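Local coordinates for protein glycerophosphoryl diester phosphodiesterase (Agrobacterium tumefaciens str. C58, PDB 3KS6) that is a TIM-barrel protein of the glycerophosphoryl diester phosphodiesterase family and binds a magnesium ion through acidic side chains, at residues Ser7-Gly10 with Gly11-Glu14; Pro234-Ala237 with Ile238-Thr242. One frame throughout, in Å; residues are numbered along the deposited sequence.

Contact 1 lies where strand 4-8 of the barrel gives way to helix 12-15, its centre about 10 Å from the centre of the chain; contact 2 lies farther out, about 18 Å away, within helix 234-249. Both are partly buried. The first is polar, a tight turn with His-8 and Arg-9 converging on an acetate ion and the His-8 side chain about 4 Å from the magnesium ion, whereas the second is regular helix with an apolar flank. They meet at one corner: Glu-14 OE1 is 2.6 Å from Thr-235 OG1, a probable hydrogen bond, and Gly-11 CA packs 3.7 Å from Pro-234 CD. Helix 234-249 starts against this turn, probably tied to it by that bond.

Contact 1: Ser7-Gly10 with Gly11-Glu14; sequences SHRG and GTLE. With ACT (acetate ion), chain H.
Gly-11 and Thr-12 both donate to the carbonyl oxygen of His-8, at the end of strand 4-8. Gly-11 N reaches His-8 O at 2.8 Å with an N-H...O angle of 156°, coming from well above the carbonyl plane. Thr-12 N donates to the same His-8 O at 3.2 Å, nearly along the C=O axis, so two backbone bonds grip one acceptor from distinct directions. Thr-12 OG1 lies 3.5 Å from Arg-9 CB and is hydrogen-bonded to Asp-232, which also accepts from His-8 ND1.

The outward ends of His-8 and Arg-9 converge on one oxygen of the acetate, probably a crystallisation component. His-8 NE2 donates to acetate OXT at the ring edge over 2.9 Å, a bent bond (134°), and is also hydrogen-bonded to an unidentified ligand. Arg-9 NH2 donates to the same OXT over 2.7 Å, straighter at 160° and in the guanidinium plane. Arg-9 CG sits 3.8 Å above the centre of the His-8 ring, and its chain runs extended to NE, carrying the guanidinium group past the ring.

Farther back, a type II turn from Ser-7 to Gly-10 has His-8 and Arg-9 at its central positions, and Gly-11 is the N-cap of helix 12-15. At the positive phi angles of Gly-10 and Gly-11, a CB would jam against the preceding carbonyl O. Asp-17 forms a salt bridge with Arg-9 NH1. The two acetate bonds are consistent with a corner that can take an anionic group near the magnesium ion held by Glu-35, Asp-37 and Glu-105.

Contact 2: Pro234-Ala237 with Ile238-Thr242; sequences PTLA and IALRT
Leu-236 and Leu-240, one helical turn apart, meet through their branched ends at a slant. Leu-236 CG lies 3.9 Å from Leu-240 CD1, and Leu-236 CD1 is 4.0 Å from Leu-240 CG, so the contact is shared by two atoms of each chain. The CB of Leu-236 points away from the following turn, but its CG is anti to the backbone N (chi1 175°) and beside the carbonyl carbon, which brings the end of the side chain back within reach. Leu-240 starts out toward the preceding turn, with CG on the side of its own backbone N (chi1 -75°).

Beneath the pair, Leu-240 N donates to Leu-236 O over 2.9 Å with an N-H...O angle of 172°. Leu-240 CG packs 3.5 Å from that same Leu-236 O.

These residues belong to the helix that follows strand 228-231, the last strand of the TIM barrel, which pairs in parallel with the first, strand 4-8. Leu-236 and Leu-240 both touch Ile-218 of the neighbouring helix 215-224, while Ala-237 turns its methyl group to Ile-5, Phe-229 and Thr-231 on the barrel wall.

On another flank Ile-238 packs its CG1 3.3 Å from Pro-234 O, at the start of the helix; Pro-234 O also accepts from Ile-238 N at 2.9 Å. The Ile-238 side chain meets Met-29 and Leu-31. Arg-241 N donates to Ala-237 O over 2.9 Å, and the Arg-241 chain bends at chi3 so that NH1 hydrogen-bonds to Thr-3 O and forms a salt bridge with Glu-32.

Contact 1: Ser7-Gly10 with Gly11-Glu14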
loop_
_atom_site.group_PDB
_atom_site.type_symbol
_atom_site.label_atom_id
_atom_site.label_comp_id
_atom_site.label_asym_id
_atom_site.label_seq_id
_atom_site.Cartn_x
_atom_site.Cartn_y
_atom_site.Cartn_z
ATOM N N SER A 7 6.422 4.512 -0.700
ATOM C CA SER A 7 7.085 4.169 0.547
ATOM C C SER A 7 6.205 3.221 1.364
ATOM O O SER A 7 5.144 3.618 1.826
ATOM C CB SER A 7 7.329 5.442 1.339
ATOM O OG SER A 7 7.894 5.220 2.612
ATOM N N HIS A 8 6.670 1.977 1.544
ATOM C CA HIS A 8 5.875 0.896 2.148
ATOM C C HIS A 8 5.749 1.114 3.634
ATOM O O HIS A 8 6.728 1.062 4.359
ATOM C CB HIS A 8 6.513 -0.461 1.827
ATOM C CG HIS A 8 5.677 -1.654 2.208
ATOM N ND1 HIS A 8 6.129 -2.651 3.059
ATOM C CD2 HIS A 8 4.431 -2.024 1.821
ATOM C CE1 HIS A 8 5.177 -3.557 3.203
ATOM N NE2 HIS A 8 4.151 -3.226 2.438
ATOM N N ARG A 9 4.531 1.387 4.074
ATOM C CA ARG A 9 4.241 1.625 5.479
ATOM C C ARG A 9 5.039 2.818 6.048
ATOM O O ARG A 9 5.329 2.880 7.236
ATOM C CB ARG A 9 4.472 0.359 6.324
ATOM C CG ARG A 9 3.848 -0.893 5.732
ATOM C CD ARG A 9 3.953 -2.091 6.655
ATOM N NE ARG A 9 3.672 -3.322 5.909
ATOM C CZ ARG A 9 3.994 -4.548 6.297
ATOM N NH1 ARG A 9 4.610 -4.773 7.451
ATOM N NH2 ARG A 9 3.701 -5.563 5.497
ATOM N N GLY A 10 5.374 3.776 5.189
ATOM C CA GLY A 10 6.176 4.906 5.588
ATOM C C GLY A 10 7.673 4.646 5.555
ATOM O O GLY A 10 8.419 5.518 5.932
ATOM N N GLY A 11 8.086 3.428 5.149
ATOM C CA GLY A 11 9.505 3.045 4.990
ATOM C C GLY A 11 9.954 2.164 6.151
ATOM O O GLY A 11 10.848 2.545 6.925
ATOM N N THR A 12 9.367 0.970 6.232
ATOM C CA THR A 12 9.506 0.071 7.384
ATOM C C THR A 12 10.940 -0.133 7.867
ATOM O O THR A 12 11.214 -0.059 9.047
ATOM C CB THR A 12 8.904 -1.327 7.051
ATOM O OG1 THR A 12 7.604 -1.138 6.468
ATOM C CG2 THR A 12 8.763 -2.226 8.277
ATOM N N LEU A 13 11.829 -0.419 6.944
ATOM C CA LEU A 13 13.168 -0.822 7.304
ATOM C C LEU A 13 14.063 0.365 7.602
ATOM O O LEU A 13 15.199 0.154 7.984
ATOM C CB LEU A 13 13.770 -1.694 6.220
ATOM C CG LEU A 13 13.252 -3.131 6.132
ATOM C CD1 LEU A 13 13.965 -3.867 5.011
ATOM C CD2 LEU A 13 13.477 -3.853 7.455
ATOM N N GLU A 14 13.564 1.591 7.395
ATOM C CA GLU A 14 14.295 2.807 7.768
ATOM C C GLU A 14 13.773 3.387 9.100
ATOM O O GLU A 14 14.556 3.863 9.944
ATOM C CB GLU A 14 14.171 3.880 6.671
ATOM C CG GLU A 14 14.834 3.476 5.358
ATOM C CD GLU A 14 14.749 4.504 4.243
ATOM O OE1 GLU A 14 14.592 5.707 4.513
ATOM O OE2 GLU A 14 14.890 4.082 3.070
HETATM C C ACT H . 2.929 -6.552 2.097
HETATM O O ACT H . 4.126 -6.808 1.794
HETATM O OXT ACT H . 2.703 -5.650 2.948
HETATM C CH3 ACT H . 1.793 -7.300 1.471
#

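Contact 2: Pro234-Ala237 with Ile238-Thr242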
loop_
_atom_site.group_PDB
_atom_site.type_symbol
_atom_site.label_atom_id
_atom_site.label_comp_id
_atom_site.label_asym_id
_atom_site.label_seq_id
_atom_site.Cartn_x
_atom_site.Cartn_y
_atom_site.Cartn_z
ATOM N N PRO A 234 12.745 3.452 0.939
ATOM C CA PRO A 234 12.457 4.540 0.018
ATOM C C PRO A 234 13.669 5.423 -0.287
ATOM O O PRO A 234 13.839 5.870 -1.421
ATOM C CB PRO A 234 11.364 5.323 0.744
ATOM C CG PRO A 234 11.516 4.953 2.230
ATOM C CD PRO A 234 11.875 3.511 2.136
ATOM N N THR A 235 14.522 5.633 0.705
ATOM C CA THR A 235 15.697 6.484 0.531
ATOM C C THR A 235 16.619 5.854 -0.512
ATOM O O THR A 235 17.042 6.514 -1.444
ATOM C CB THR A 235 16.385 6.738 1.882
ATOM O OG1 THR A 235 15.463 7.415 2.778
ATOM C CG2 THR A 235 17.651 7.580 1.678
ATOM N N LEU A 236 16.855 4.547 -0.393
ATOM C CA LEU A 236 17.657 3.782 -1.353
ATOM C C LEU A 236 17.014 3.736 -2.707
ATOM O O LEU A 236 17.687 3.885 -3.711
ATOM C CB LEU A 236 17.897 2.346 -0.835
ATOM C CG LEU A 236 18.620 1.377 -1.797
ATOM C CD1 LEU A 236 20.049 1.883 -2.084
ATOM C CD2 LEU A 236 18.628 -0.054 -1.268
ATOM N N ALA A 237 15.705 3.539 -2.747
ATOM C CA ALA A 237 14.989 3.466 -4.001
ATOM C C ALA A 237 15.120 4.781 -4.775
ATOM O O ALA A 237 15.300 4.763 -5.985
ATOM C CB ALA A 237 13.505 3.150 -3.770
ATOM N N ILE A 238 14.993 5.886 -4.076
ATOM C CA ILE A 238 15.139 7.211 -4.718
ATOM C C ILE A 238 16.520 7.340 -5.323
ATOM O O ILE A 238 16.662 7.777 -6.473
ATOM C CB ILE A 238 14.847 8.341 -3.743
ATOM C CG1 ILE A 238 13.329 8.361 -3.467
ATOM C CG2 ILE A 238 15.299 9.725 -4.313
ATOM C CD1 ILE A 238 12.863 9.246 -2.315
ATOM N N ALA A 239 17.538 6.965 -4.561
ATOM C CA ALA A 239 18.954 7.016 -5.017
ATOM C C ALA A 239 19.198 6.154 -6.241
ATOM O O ALA A 239 19.811 6.593 -7.228
ATOM C CB ALA A 239 19.885 6.570 -3.907
ATOM N N LEU A 240 18.742 4.909 -6.178
ATOM C CA LEU A 240 18.893 4.000 -7.311
ATOM C C LEU A 240 18.150 4.491 -8.539
ATOM O O LEU A 240 18.650 4.345 -9.668
ATOM C CB LEU A 240 18.401 2.596 -6.928
ATOM C CG LEU A 240 19.312 1.784 -6.031
ATOM C CD1 LEU A 240 18.677 0.471 -5.622
ATOM C CD2 LEU A 240 20.628 1.538 -6.799
ATOM N N ARG A 241 16.961 5.083 -8.349
ATOM C CA ARG A 241 16.210 5.557 -9.509
ATOM C C ARG A 241 16.936 6.753 -10.160
ATOM O O ARG A 241 17.059 6.812 -11.375
ATOM C CB ARG A 241 14.767 5.932 -9.125
ATOM C CG ARG A 241 13.953 6.378 -10.297
ATOM C CD ARG A 241 12.510 6.649 -9.969
ATOM N NE ARG A 241 12.360 7.771 -9.049
ATOM C CZ ARG A 241 11.189 8.225 -8.611
ATOM N NH1 ARG A 241 10.062 7.666 -9.008
ATOM N NH2 ARG A 241 11.139 9.223 -7.755
ATOM N N THR A 242 17.431 7.675 -9.347
ATOM C CA THR A 242 18.186 8.820 -9.863
ATOM C C THR A 242 19.384 8.373 -10.731
ATOM O O THR A 242 19.588 8.855 -11.847
ATOM C CB THR A 242 18.609 9.742 -8.729
ATOM O OG1 THR A 242 17.439 10.364 -8.200
ATOM C CG2 THR A 242 19.600 10.803 -9.222
#